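Local coordinates for protein glutathione-specific gamma-glutamylcyclotransferase (Saccharomyces cerevisiae S288c, PDB 5HWK) that cleaves glutathione, and no other gamma-glutamyl peptide, into 5-oxo-L-proline and the dipeptide Cys-Gly, so that glutathione can be used once that dipeptide is cleaved further, at residues T58-F71 / V160-P173. Residues are numbered along the deposited sequence; the frame is centred on the assembly and turned at random.
Sequences TLIPYEDIIRQTAF and VYIGTIDNEAFVGP. With BEZ (benzoic acid), chain C.
Gly163 O is gripped by two donors: the hydroxyl of Thr58, whose OG1 lies 2.8 Å from Gly163 O, and a water that also donates to Leu59 O. The hydroxyl comes in at a C=O...O angle of 112°, tilted from the carbonyl plane. Thr58 has OG1 anti to its backbone nitrogen (chi1 -174°), which directs the hydroxyl at Gly163 and leaves CG2 to meet Phe170 CE1 at 4.1 Å. A valine here would probably leave Gly163 O without this hydroxyl donor, with the bridging water still to bind it. Next to this bond, Ile162 CG2 packs 3.4 Å from Leu59 O, and Leu59 CD1 meets Val160 CG2. The strand segments 58-61 and 160-163 cross at 87°, so this is packing between two sheets rather than pairing within one: the first belongs to a smaller antiparallel sheet, the second to the large antiparallel sheet of this gamma-glutamylcyclotransferase-family domain. That larger sheet borders the benzoic acid pocket, where Tyr161 CB approaches ring atom C3 of the ligand at 3.6 Å. Farther along, Phe71 is contacted around its rim: Pro173, which follows a cis peptide bond, brings CD to 3.6 Å from Phe71 CE1, while Ile165 CG2 reaches the edge at CE2. The side chains of Phe71 and Phe170 come from opposite directions, Phe71 CZ meeting the edge of the Phe170 ring near its plane, 3.8 Å from Phe170 CE2, and Ile165 CA sits over the centre of one Phe170 face. A second water bridges Asp64 OD2, to which it donates, and Ile165 N, from which it accepts.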
loop_
_atom_site.group_PDB
_atom_site.type_symbol
_atom_site.label_atom_id
_atom_site.label_comp_id
_atom_site.label_asym_id
_atom_site.label_seq_id
_atom_site.Cartn_x
_atom_site.Cartn_y
_atom_site.Cartn_z
ATOM N N THR A 58 -4.423 1.895 -3.106
ATOM C CA THR A 58 -3.317 2.093 -4.055
ATOM C C THR A 58 -2.259 2.915 -3.354
ATOM O O THR A 58 -2.482 3.455 -2.295
ATOM C CB THR A 58 -3.854 2.704 -5.373
ATOM O OG1 THR A 58 -2.781 2.750 -6.309
ATOM C CG2 THR A 58 -4.371 4.102 -5.183
ATOM N N LEU A 59 -1.061 2.982 -3.945
ATOM C CA LEU A 59 0.018 3.796 -3.403
ATOM C C LEU A 59 0.257 4.932 -4.375
ATOM O O LEU A 59 0.234 4.730 -5.593
ATOM C CB LEU A 59 1.319 3.011 -3.400
ATOM C CG LEU A 59 1.556 2.015 -2.331
ATOM C CD1 LEU A 59 3.028 1.492 -2.511
ATOM C CD2 LEU A 59 1.343 2.620 -0.963
ATOM N N ILE A 60 0.511 6.117 -3.852
ATOM C CA ILE A 60 0.793 7.265 -4.692
ATOM C C ILE A 60 2.207 7.726 -4.376
ATOM O O ILE A 60 2.539 7.980 -3.209
ATOM C CB ILE A 60 -0.224 8.378 -4.444
ATOM C CG1 ILE A 60 -1.610 7.760 -4.558
ATOM C CG2 ILE A 60 0.006 9.478 -5.438
ATOM C CD1 ILE A 60 -2.525 8.420 -3.705
ATOM N N PRO A 61 3.085 7.812 -5.366
ATOM C CA PRO A 61 4.457 8.221 -5.077
ATOM C C PRO A 61 4.548 9.705 -4.810
ATOM O O PRO A 61 3.758 10.510 -5.313
ATOM C CB PRO A 61 5.223 7.873 -6.353
ATOM C CG PRO A 61 4.203 7.916 -7.401
ATOM C CD PRO A 61 2.916 7.414 -6.774
ATOM N N TYR A 62 5.599 10.047 -4.062
ATOM C CA TYR A 62 5.895 11.438 -3.722
ATOM C C TYR A 62 5.862 12.341 -4.957
ATOM O O TYR A 62 5.284 13.432 -4.927
ATOM C CB TYR A 62 7.280 11.523 -3.061
ATOM C CG TYR A 62 7.748 12.924 -2.767
ATOM C CD1 TYR A 62 7.330 13.604 -1.626
ATOM C CD2 TYR A 62 8.611 13.566 -3.629
ATOM C CE1 TYR A 62 7.738 14.882 -1.357
ATOM C CE2 TYR A 62 9.036 14.856 -3.377
ATOM C CZ TYR A 62 8.613 15.512 -2.238
ATOM O OH TYR A 62 9.080 16.791 -1.996
ATOM N N GLU A 63 6.492 11.908 -6.055
ATOM C CA GLU A 63 6.595 12.774 -7.225
ATOM C C GLU A 63 5.228 13.081 -7.832
ATOM O O GLU A 63 5.040 14.147 -8.435
ATOM C CB GLU A 63 7.535 12.164 -8.261
ATOM N N ASP A 64 4.244 12.203 -7.634
ATOM C CA ASP A 64 2.896 12.531 -8.078
ATOM C C ASP A 64 2.174 13.414 -7.076
ATOM O O ASP A 64 1.369 14.270 -7.468
ATOM C CB ASP A 64 2.090 11.253 -8.281
ATOM C CG ASP A 64 2.435 10.560 -9.568
ATOM O OD1 ASP A 64 3.133 11.179 -10.388
ATOM O OD2 ASP A 64 2.030 9.401 -9.766
ATOM N N ILE A 65 2.434 13.207 -5.788
ATOM C CA ILE A 65 1.772 13.991 -4.748
ATOM C C ILE A 65 2.110 15.465 -4.883
ATOM O O ILE A 65 1.234 16.333 -4.828
ATOM C CB ILE A 65 2.144 13.451 -3.361
ATOM C CG1 ILE A 65 1.539 12.057 -3.136
ATOM C CG2 ILE A 65 1.702 14.416 -2.284
ATOM C CD1 ILE A 65 2.127 11.341 -2.012
ATOM N N ILE A 66 3.392 15.774 -5.067
ATOM C CA ILE A 66 3.799 17.176 -5.075
ATOM C C ILE A 66 3.323 17.905 -6.325
ATOM O O ILE A 66 3.316 19.137 -6.346
ATOM C CB ILE A 66 5.319 17.351 -4.843
ATOM C CG1 ILE A 66 6.114 16.681 -5.963
ATOM C CG2 ILE A 66 5.711 16.799 -3.470
ATOM C CD1 ILE A 66 7.606 17.046 -5.961
ATOM N N ARG A 67 2.917 17.178 -7.365
ATOM C CA ARG A 67 2.473 17.787 -8.614
ATOM C C ARG A 67 0.997 18.181 -8.630
ATOM O O ARG A 67 0.562 18.817 -9.589
ATOM C CB ARG A 67 2.794 16.865 -9.802
ATOM N N GLN A 68 0.205 17.828 -7.618
ATOM C CA GLN A 68 -1.197 18.251 -7.563
ATOM C C GLN A 68 -1.497 18.802 -6.184
ATOM O O GLN A 68 -1.355 18.088 -5.196
ATOM C CB GLN A 68 -2.134 17.080 -7.842
ATOM C CG GLN A 68 -1.774 16.336 -9.085
ATOM C CD GLN A 68 -2.974 15.736 -9.756
ATOM O OE1 GLN A 68 -4.118 15.983 -9.359
ATOM N NE2 GLN A 68 -2.728 14.946 -10.792
ATOM N N THR A 69 -1.931 20.060 -6.119
ATOM C CA THR A 69 -2.203 20.686 -4.831
ATOM C C THR A 69 -3.146 19.856 -3.978
ATOM O O THR A 69 -2.933 19.722 -2.769
ATOM C CB THR A 69 -2.781 22.082 -5.038
ATOM O OG1 THR A 69 -1.835 22.876 -5.764
ATOM C CG2 THR A 69 -3.037 22.745 -3.690
ATOM N N ALA A 70 -4.186 19.275 -4.588
ATOM C CA ALA A 70 -5.147 18.505 -3.798
ATOM C C ALA A 70 -4.499 17.275 -3.173
ATOM O O ALA A 70 -4.840 16.893 -2.042
ATOM C CB ALA A 70 -6.328 18.057 -4.654
ATOM N N PHE A 71 -3.602 16.601 -3.909
ATOM C CA PHE A 71 -2.916 15.457 -3.310
ATOM C C PHE A 71 -2.033 15.911 -2.155
ATOM O O PHE A 71 -2.012 15.278 -1.086
ATOM C CB PHE A 71 -2.035 14.703 -4.317
ATOM C CG PHE A 71 -2.765 13.942 -5.385
ATOM C CD1 PHE A 71 -4.139 13.932 -5.471
ATOM C CD2 PHE A 71 -2.045 13.223 -6.317
ATOM C CE1 PHE A 71 -4.774 13.230 -6.477
ATOM C CE2 PHE A 71 -2.691 12.506 -7.324
ATOM C CZ PHE A 71 -4.052 12.504 -7.390
ATOM N N VAL A 160 6.226 -3.763 -7.150
ATOM C CA VAL A 160 4.997 -3.367 -6.456
ATOM C C VAL A 160 3.917 -3.195 -7.507
ATOM O O VAL A 160 4.171 -2.715 -8.601
ATOM C CB VAL A 160 5.286 -2.058 -5.668
ATOM C CG1 VAL A 160 5.706 -0.909 -6.608
ATOM C CG2 VAL A 160 4.074 -1.630 -4.790
ATOM N N TYR A 161 2.667 -3.538 -7.151
ATOM C CA TYR A 161 1.508 -3.274 -8.016
ATOM C C TYR A 161 0.819 -2.010 -7.555
ATOM O O TYR A 161 0.457 -1.904 -6.385
ATOM C CB TYR A 161 0.520 -4.444 -7.929
ATOM C CG TYR A 161 0.843 -5.619 -8.806
ATOM C CD1 TYR A 161 0.606 -5.576 -10.188
ATOM C CD2 TYR A 161 1.468 -6.751 -8.282
ATOM C CE1 TYR A 161 0.872 -6.680 -11.004
ATOM C CE2 TYR A 161 1.744 -7.853 -9.088
ATOM C CZ TYR A 161 1.493 -7.786 -10.464
ATOM O OH TYR A 161 1.704 -8.860 -11.289
ATOM N N ILE A 162 0.600 -1.082 -8.486
ATOM C CA ILE A 162 0.084 0.246 -8.196
ATOM C C ILE A 162 -1.040 0.558 -9.157
ATOM O O ILE A 162 -0.931 0.266 -10.347
ATOM C CB ILE A 162 1.189 1.322 -8.387
ATOM C CG1 ILE A 162 2.267 1.094 -7.324
ATOM C CG2 ILE A 162 0.579 2.745 -8.313
ATOM C CD1 ILE A 162 3.405 2.082 -7.356
ATOM N N GLY A 163 -2.120 1.175 -8.651
ATOM C CA GLY A 163 -3.088 1.845 -9.533
ATOM C C GLY A 163 -2.617 3.257 -9.723
ATOM O O GLY A 163 -2.720 4.051 -8.798
ATOM N N THR A 164 -2.002 3.566 -10.863
ATOM C CA THR A 164 -1.435 4.899 -11.009
ATOM C C THR A 164 -2.555 5.928 -11.239
ATOM O O THR A 164 -3.727 5.588 -11.540
ATOM C CB THR A 164 -0.500 4.974 -12.209
ATOM O OG1 THR A 164 -1.297 4.820 -13.378
ATOM C CG2 THR A 164 0.602 3.899 -12.170
ATOM N N ILE A 165 -2.163 7.209 -11.167
ATOM C CA ILE A 165 -3.125 8.293 -11.328
ATOM C C ILE A 165 -3.850 8.285 -12.674
ATOM O O ILE A 165 -4.982 8.793 -12.769
ATOM C CB ILE A 165 -2.524 9.656 -10.948
ATOM C CG1 ILE A 165 -1.521 10.107 -12.021
ATOM C CG2 ILE A 165 -1.896 9.589 -9.549
ATOM C CD1 ILE A 165 -0.844 11.456 -11.747
ATOM N N ASP A 166 -3.290 7.660 -13.699
ATOM C CA ASP A 166 -3.900 7.660 -15.026
ATOM C C ASP A 166 -4.782 6.448 -15.286
ATOM O O ASP A 166 -5.429 6.358 -16.344
ATOM C CB ASP A 166 -2.810 7.734 -16.099
ATOM C CG ASP A 166 -1.735 6.692 -15.893
ATOM O OD1 ASP A 166 -2.049 5.502 -16.127
ATOM O OD2 ASP A 166 -0.604 7.037 -15.469
ATOM N N ASN A 167 -4.835 5.502 -14.357
ATOM C CA ASN A 167 -5.518 4.252 -14.668
ATOM C C ASN A 167 -7.038 4.466 -14.618
ATOM O O ASN A 167 -7.530 5.330 -13.892
ATOM C CB ASN A 167 -4.968 3.120 -13.756
ATOM C CG ASN A 167 -5.801 2.871 -12.505
ATOM O OD1 ASN A 167 -6.786 2.123 -12.551
ATOM N ND2 ASN A 167 -5.405 3.468 -11.395
ATOM N N GLU A 168 -7.785 3.638 -15.376
ATOM C CA GLU A 168 -9.240 3.803 -15.510
ATOM C C GLU A 168 -9.971 3.729 -14.175
ATOM O O GLU A 168 -11.048 4.314 -14.051
ATOM C CB GLU A 168 -9.809 2.732 -16.463
ATOM C CG GLU A 168 -9.522 1.267 -16.056
ATOM N N ALA A 169 -9.442 2.988 -13.181
ATOM C CA ALA A 169 -10.126 2.763 -11.919
ATOM C C ALA A 169 -9.710 3.779 -10.854
ATOM O O ALA A 169 -10.185 3.706 -9.727
ATOM C CB ALA A 169 -9.902 1.317 -11.462
ATOM N N PHE A 170 -8.843 4.731 -11.175
ATOM C CA PHE A 170 -8.403 5.674 -10.152
ATOM C C PHE A 170 -9.512 6.672 -9.895
ATOM O O PHE A 170 -10.067 7.244 -10.826
ATOM C CB PHE A 170 -7.134 6.405 -10.617
ATOM C CG PHE A 170 -6.451 7.223 -9.559
ATOM C CD1 PHE A 170 -5.607 6.614 -8.636
ATOM C CD2 PHE A 170 -6.616 8.590 -9.498
ATOM C CE1 PHE A 170 -4.908 7.374 -7.653
ATOM C CE2 PHE A 170 -5.939 9.370 -8.530
ATOM C CZ PHE A 170 -5.084 8.762 -7.615
ATOM N N VAL A 171 -9.805 6.917 -8.633
ATOM C CA VAL A 171 -10.905 7.814 -8.280
ATOM C C VAL A 171 -10.431 8.979 -7.427
ATOM O O VAL A 171 -11.253 9.769 -6.967
ATOM C CB VAL A 171 -12.080 7.080 -7.595
ATOM C CG1 VAL A 171 -12.764 6.156 -8.530
ATOM C CG2 VAL A 171 -11.600 6.238 -6.498
ATOM N N GLY A 172 -9.125 9.091 -7.173
ATOM C CA GLY A 172 -8.641 10.139 -6.289
ATOM C C GLY A 172 -8.576 11.451 -7.048
ATOM O O GLY A 172 -8.685 11.500 -8.291
ATOM N N PRO A 173 -8.393 12.574 -6.313
ATOM C CA PRO A 173 -8.434 12.637 -4.857
ATOM C C PRO A 173 -9.889 12.546 -4.397
ATOM O O PRO A 173 -10.828 12.911 -5.113
ATOM C CB PRO A 173 -7.854 14.016 -4.556
ATOM C CG PRO A 173 -8.276 14.838 -5.725
ATOM C CD PRO A 173 -8.258 13.918 -6.921
HETATM C C BEZ C . -0.716 -5.097 -2.319
HETATM O O1 BEZ C . -0.998 -5.624 -1.278
HETATM O O2 BEZ C . 0.345 -4.463 -2.349
HETATM C C1 BEZ C . -1.648 -5.130 -3.488
HETATM C C2 BEZ C . -1.370 -4.300 -4.556
HETATM C C3 BEZ C . -2.249 -4.246 -5.644
HETATM C C4 BEZ C . -3.349 -5.084 -5.699
HETATM C C5 BEZ C . -3.588 -5.944 -4.639
HETATM C C6 BEZ C . -2.764 -5.982 -3.518
HETATM O O HOH W 1 -0.849 6.021 -7.786
HETATM O O HOH W 2 0.456 7.221 -9.842
#